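Local coordinates for protein aminopeptidase (PDB 5IB9) that probably acts as a zinc-dependent aminopeptidase of the M28 family, removing residues from the N-terminus of peptides, at residues A[251-264]-A[389-403]. Sequence-based numbering, arbitrary orientation.
With ZN (zinc ion), chain D.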
loop_
_atom_site.group_PDB
_atom_site.type_symbol
_atom_site.label_atom_id
_atom_site.label_comp_id
_atom_site.label_asym_id
_atom_site.label_seq_id
_atom_site.Cartn_x
_atom_site.Cartn_y
_atom_site.Cartn_z
ATOM N N LEU A 251 -29.515 -3.215 -3.432
ATOM C CA LEU A 251 -29.774 -1.992 -2.740
ATOM C C LEU A 251 -29.347 -0.813 -3.625
ATOM O O LEU A 251 -29.990 0.282 -3.579
ATOM C CB LEU A 251 -29.053 -1.880 -1.348
ATOM C CG LEU A 251 -29.700 -2.915 -0.390
ATOM C CD1 LEU A 251 -28.905 -2.847 0.885
ATOM C CD2 LEU A 251 -31.172 -2.641 -0.111
ATOM N N ALA A 252 -28.263 -0.972 -4.432
ATOM C CA ALA A 252 -27.966 0.167 -5.346
ATOM C C ALA A 252 -29.143 0.354 -6.347
ATOM O O ALA A 252 -29.442 1.474 -6.609
ATOM C CB ALA A 252 -26.719 -0.155 -6.145
ATOM N N ARG A 253 -29.779 -0.707 -6.843
ATOM C CA ARG A 253 -30.898 -0.541 -7.766
ATOM C C ARG A 253 -32.021 0.105 -7.031
ATOM O O ARG A 253 -32.647 1.083 -7.514
ATOM C CB ARG A 253 -31.288 -1.894 -8.222
ATOM C CG ARG A 253 -32.386 -1.803 -9.355
ATOM C CD ARG A 253 -32.935 -3.184 -9.736
ATOM N NE ARG A 253 -33.830 -3.597 -8.668
ATOM C CZ ARG A 253 -35.044 -3.122 -8.440
ATOM N NH1 ARG A 253 -35.572 -2.264 -9.333
ATOM N NH2 ARG A 253 -35.718 -3.526 -7.325
ATOM N N VAL A 254 -32.308 -0.368 -5.823
ATOM C CA VAL A 254 -33.419 0.269 -5.039
ATOM C C VAL A 254 -33.183 1.745 -4.827
ATOM O O VAL A 254 -34.111 2.562 -5.031
ATOM C CB VAL A 254 -33.593 -0.464 -3.671
ATOM C CG1 VAL A 254 -34.528 0.363 -2.720
ATOM C CG2 VAL A 254 -34.220 -1.828 -3.948
ATOM N N MET A 255 -31.964 2.147 -4.400
ATOM C CA MET A 255 -31.732 3.521 -4.050
ATOM C C MET A 255 -31.740 4.351 -5.335
ATOM O O MET A 255 -32.020 5.583 -5.251
ATOM C CB MET A 255 -30.384 3.718 -3.346
ATOM C CG MET A 255 -30.415 2.957 -2.044
ATOM S SD MET A 255 -31.555 3.785 -0.876
ATOM C CE MET A 255 -31.104 2.777 0.561
ATOM N N SER A 256 -31.584 3.742 -6.491
ATOM C CA SER A 256 -31.600 4.556 -7.748
ATOM C C SER A 256 -33.012 5.101 -7.992
ATOM O O SER A 256 -33.181 6.075 -8.779
ATOM C CB SER A 256 -31.123 3.789 -8.964
ATOM O OG SER A 256 -32.062 2.853 -9.441
ATOM N N LYS A 257 -34.016 4.496 -7.386
ATOM C CA LYS A 257 -35.415 4.960 -7.494
ATOM C C LYS A 257 -35.822 6.055 -6.551
ATOM O O LYS A 257 -36.993 6.460 -6.556
ATOM C CB LYS A 257 -36.345 3.743 -7.271
ATOM C CG LYS A 257 -36.035 2.429 -7.991
ATOM C CD LYS A 257 -35.881 2.587 -9.503
ATOM C CE LYS A 257 -35.685 1.264 -10.175
ATOM N NZ LYS A 257 -35.507 1.414 -11.668
ATOM N N LEU A 258 -34.944 6.491 -5.656
ATOM C CA LEU A 258 -35.248 7.370 -4.544
ATOM C C LEU A 258 -34.354 8.624 -4.426
ATOM O O LEU A 258 -33.200 8.613 -4.811
ATOM C CB LEU A 258 -35.155 6.591 -3.176
ATOM C CG LEU A 258 -35.996 5.331 -3.191
ATOM C CD1 LEU A 258 -35.631 4.335 -2.094
ATOM C CD2 LEU A 258 -37.494 5.640 -3.085
ATOM N N LYS A 259 -34.919 9.731 -3.973
ATOM C CA LYS A 259 -34.155 10.906 -3.668
ATOM C C LYS A 259 -33.387 10.650 -2.403
ATOM O O LYS A 259 -33.859 9.954 -1.456
ATOM C CB LYS A 259 -35.108 12.061 -3.450
ATOM C CG LYS A 259 -35.973 12.361 -4.650
ATOM C CD LYS A 259 -35.211 12.713 -5.935
ATOM C CE LYS A 259 -34.786 14.172 -6.053
ATOM N NZ LYS A 259 -33.841 14.339 -7.252
ATOM N N THR A 260 -32.140 11.155 -2.376
ATOM C CA THR A 260 -31.272 10.993 -1.222
ATOM C C THR A 260 -30.543 12.265 -0.890
ATOM O O THR A 260 -30.179 13.050 -1.800
ATOM C CB THR A 260 -30.215 9.854 -1.466
ATOM O OG1 THR A 260 -29.499 10.154 -2.692
ATOM C CG2 THR A 260 -30.928 8.445 -1.527
ATOM N N ASP A 261 -30.231 12.474 0.388
ATOM C CA ASP A 261 -29.491 13.638 0.807
ATOM C C ASP A 261 -28.084 13.330 1.249
ATOM O O ASP A 261 -27.387 14.164 1.785
ATOM C CB ASP A 261 -30.264 14.463 1.910
ATOM C CG ASP A 261 -30.387 13.738 3.257
ATOM O OD1 ASP A 261 -29.816 12.590 3.430
ATOM O OD2 ASP A 261 -31.074 14.287 4.160
ATOM N N THR A 262 -27.760 12.064 1.060
ATOM C CA THR A 262 -26.483 11.515 1.570
ATOM C C THR A 262 -25.858 10.717 0.421
ATOM O O THR A 262 -26.530 9.900 -0.242
ATOM C CB THR A 262 -26.808 10.551 2.713
ATOM O OG1 THR A 262 -27.454 11.290 3.782
ATOM C CG2 THR A 262 -25.571 9.865 3.323
ATOM N N GLU A 263 -24.534 10.927 0.216
ATOM C CA GLU A 263 -23.805 10.265 -0.844
ATOM C C GLU A 263 -23.698 8.771 -0.462
ATOM O O GLU A 263 -23.339 8.489 0.691
ATOM C CB GLU A 263 -22.410 10.853 -0.910
ATOM C CG GLU A 263 -21.567 10.087 -1.957
ATOM C CD GLU A 263 -20.270 10.886 -2.238
ATOM O OE1 GLU A 263 -20.237 12.176 -2.230
ATOM O OE2 GLU A 263 -19.268 10.234 -2.571
ATOM N N LEU A 264 -24.029 7.894 -1.414
ATOM C CA LEU A 264 -23.937 6.440 -1.113
ATOM C C LEU A 264 -22.917 5.866 -2.047
ATOM O O LEU A 264 -22.934 6.123 -3.264
ATOM C CB LEU A 264 -25.357 5.832 -1.361
ATOM C CG LEU A 264 -26.456 6.344 -0.493
ATOM C CD1 LEU A 264 -27.770 5.639 -0.810
ATOM C CD2 LEU A 264 -26.179 6.145 0.915
ATOM N N ALA A 389 -31.619 -7.384 2.834
ATOM C CA ALA A 389 -31.763 -6.198 2.043
ATOM C C ALA A 389 -32.793 -5.246 2.666
ATOM O O ALA A 389 -32.544 -4.014 2.670
ATOM C CB ALA A 389 -32.231 -6.650 0.601
ATOM N N ASP A 390 -33.932 -5.759 3.207
ATOM C CA ASP A 390 -34.876 -4.790 3.821
ATOM C C ASP A 390 -34.254 -4.100 5.006
ATOM O O ASP A 390 -34.435 -2.921 5.208
ATOM C CB ASP A 390 -36.124 -5.613 4.264
ATOM C CG ASP A 390 -36.936 -6.078 3.149
ATOM O OD1 ASP A 390 -36.864 -5.567 2.047
ATOM O OD2 ASP A 390 -37.695 -7.032 3.420
ATOM N N ILE A 391 -33.562 -4.837 5.903
ATOM C CA ILE A 391 -33.008 -4.249 7.128
ATOM C C ILE A 391 -31.838 -3.247 6.797
ATOM O O ILE A 391 -31.804 -2.094 7.298
ATOM C CB ILE A 391 -32.594 -5.305 8.081
ATOM C CG1 ILE A 391 -33.818 -6.006 8.738
ATOM C CG2 ILE A 391 -31.697 -4.763 9.203
ATOM C CD1 ILE A 391 -33.525 -7.365 9.409
ATOM N N VAL A 392 -30.880 -3.709 5.980
ATOM C CA VAL A 392 -29.711 -2.878 5.665
ATOM C C VAL A 392 -30.228 -1.675 4.829
ATOM O O VAL A 392 -29.786 -0.572 5.036
ATOM C CB VAL A 392 -28.608 -3.705 5.033
ATOM C CG1 VAL A 392 -27.473 -2.773 4.481
ATOM C CG2 VAL A 392 -28.015 -4.593 6.067
ATOM N N GLY A 393 -31.078 -1.972 3.871
ATOM C CA GLY A 393 -31.533 -0.822 3.061
ATOM C C GLY A 393 -32.319 0.181 3.886
ATOM O O GLY A 393 -32.182 1.388 3.637
ATOM N N SER A 394 -33.213 -0.298 4.775
ATOM C CA SER A 394 -33.946 0.666 5.657
ATOM C C SER A 394 -33.057 1.397 6.626
ATOM O O SER A 394 -33.323 2.578 6.886
ATOM C CB SER A 394 -35.037 -0.060 6.448
ATOM O OG SER A 394 -35.960 -0.589 5.440
ATOM N N ALA A 395 -31.979 0.713 7.102
ATOM C CA ALA A 395 -30.998 1.373 7.987
ATOM C C ALA A 395 -30.284 2.478 7.213
ATOM O O ALA A 395 -30.179 3.608 7.734
ATOM C CB ALA A 395 -29.949 0.388 8.547
ATOM N N VAL A 396 -29.863 2.162 5.985
ATOM C CA VAL A 396 -29.184 3.166 5.190
ATOM C C VAL A 396 -30.173 4.329 4.853
ATOM O O VAL A 396 -29.825 5.497 4.972
ATOM C CB VAL A 396 -28.630 2.573 3.933
ATOM C CG1 VAL A 396 -28.189 3.676 2.877
ATOM C CG2 VAL A 396 -27.420 1.619 4.270
ATOM N N TYR A 397 -31.396 3.945 4.476
ATOM C CA TYR A 397 -32.317 5.022 4.059
ATOM C C TYR A 397 -32.783 5.833 5.216
ATOM O O TYR A 397 -33.203 6.999 5.043
ATOM C CB TYR A 397 -33.513 4.325 3.426
ATOM C CG TYR A 397 -34.491 5.256 2.758
ATOM C CD1 TYR A 397 -34.075 6.032 1.682
ATOM C CD2 TYR A 397 -35.787 5.275 3.154
ATOM C CE1 TYR A 397 -35.014 6.863 0.954
ATOM C CE2 TYR A 397 -36.715 6.122 2.465
ATOM C CZ TYR A 397 -36.316 6.898 1.422
ATOM O OH TYR A 397 -37.298 7.744 0.767
ATOM N N GLN A 398 -32.748 5.293 6.450
ATOM C CA GLN A 398 -33.095 6.132 7.591
ATOM C C GLN A 398 -32.192 7.406 7.588
ATOM O O GLN A 398 -32.625 8.497 7.945
ATOM C CB GLN A 398 -32.880 5.402 8.901
ATOM C CG GLN A 398 -33.243 6.225 10.209
ATOM C CD GLN A 398 -33.543 5.355 11.389
ATOM O OE1 GLN A 398 -33.838 4.141 11.243
ATOM N NE2 GLN A 398 -33.438 5.926 12.592
ATOM N N ALA A 399 -30.916 7.246 7.195
ATOM C CA ALA A 399 -30.024 8.436 7.061
ATOM C C ALA A 399 -30.147 9.006 5.654
ATOM O O ALA A 399 -30.241 10.292 5.520
ATOM C CB ALA A 399 -28.518 7.993 7.346
ATOM N N ALA A 400 -30.245 8.223 4.571
ATOM C CA ALA A 400 -30.078 8.792 3.243
ATOM C C ALA A 400 -31.356 9.480 2.766
ATOM O O ALA A 400 -31.314 10.270 1.787
ATOM C CB ALA A 400 -29.671 7.764 2.206
ATOM N N ARG A 401 -32.520 9.124 3.353
ATOM C CA ARG A 401 -33.793 9.844 2.867
ATOM C C ARG A 401 -33.680 11.340 3.133
ATOM O O ARG A 401 -33.062 11.825 4.039
ATOM C CB ARG A 401 -35.003 9.245 3.577
ATOM C CG ARG A 401 -35.055 9.592 5.083
ATOM C CD ARG A 401 -36.123 8.544 5.591
ATOM N NE ARG A 401 -37.097 9.201 6.421
ATOM C CZ ARG A 401 -37.098 9.160 7.741
ATOM N NH1 ARG A 401 -36.168 8.462 8.393
ATOM N NH2 ARG A 401 -38.026 9.808 8.420
ATOM N N PRO A 402 -34.385 12.173 2.352
ATOM C CA PRO A 402 -34.224 13.589 2.596
ATOM C C PRO A 402 -34.729 13.959 4.012
ATOM O O PRO A 402 -35.793 13.483 4.460
ATOM C CB PRO A 402 -35.110 14.194 1.507
ATOM C CG PRO A 402 -35.176 13.114 0.373
ATOM C CD PRO A 402 -35.154 11.812 1.149
ATOM N N GLY A 403 -34.016 14.856 4.646
ATOM C CA GLY A 403 -34.309 15.373 5.951
ATOM C C GLY A 403 -33.261 14.984 6.984
ATOM O O GLY A 403 -32.394 14.131 6.724
HETATM ZN ZN ZN D . -38.944 -7.881 2.183
HETATM O O HOH W 1 -36.410 9.481 -0.932
HETATM O O HOH W 2 -39.575 -7.146 0.628
HETATM O O HOH W 3 -40.431 -8.969 3.188
HETATM O O HOH W 4 -40.819 -7.828 3.682
#
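Asp261 and Ala400 meet where helix 389-400 ends: the backbone N of Asp261 donates to Ala400 O (2.8 Å, N-H...O 159°), while Thr260 CA leans a C-H against the same oxygen. With CG lodged between its own backbone N and carbonyl carbon (chi1 68°), the Asp261 carboxylate turns toward the extended residues 401-403 that follow the helix. There Asp261 OD2 takes a weak bond from Gly403 N (3.0 Å), and Asp261 OD1 accepts a hydrogen bond from Thr262 OG1 (2.7 Å). Carbonyl oxygens crowd the acid as well: Gly403 O and Asp261 OD2 are two acceptors only 2.9 Å apart, which would probably raise the pKa of the acid and favour its protonated form. With an alanine in place of Asp261, Gly403 N and the Thr262 hydroxyl would probably lose these acceptors, leaving the 401-403 backbone with one tether fewer.

Further back along the helix the contact turns apolar. Leu264 and Val396 reach tip to tip, CD2 to CG1 at 3.7 Å, and Leu264 also rests on Ala400 CB. Met255, bent at chi2, lays CE over Gly393 O and Val396 CG1; its sulfur sits obliquely 5.4 Å from the Tyr397 ring centroid, a Met-aromatic contact. Leu258 CD1 touches Tyr397 CE1, and a water joins Tyr397 OH to Lys259 O. Without a side chain, Gly393 leaves room for Leu251 CD2 against its CA (3.7 Å), where a CB would clash. The two helix segments cross at -45°.

Near the start of 389-403, Asp390 OD2 binds a zinc ion together with Asp386 and waters, a site distinct from the inhibitor-bound zincs. In the M28 domain, Val392 and Val396 also pack on Phe298 of strand 294-300, Ser394 lies against helix 322-334, and helix 6-10 meets Met255 through Ile9.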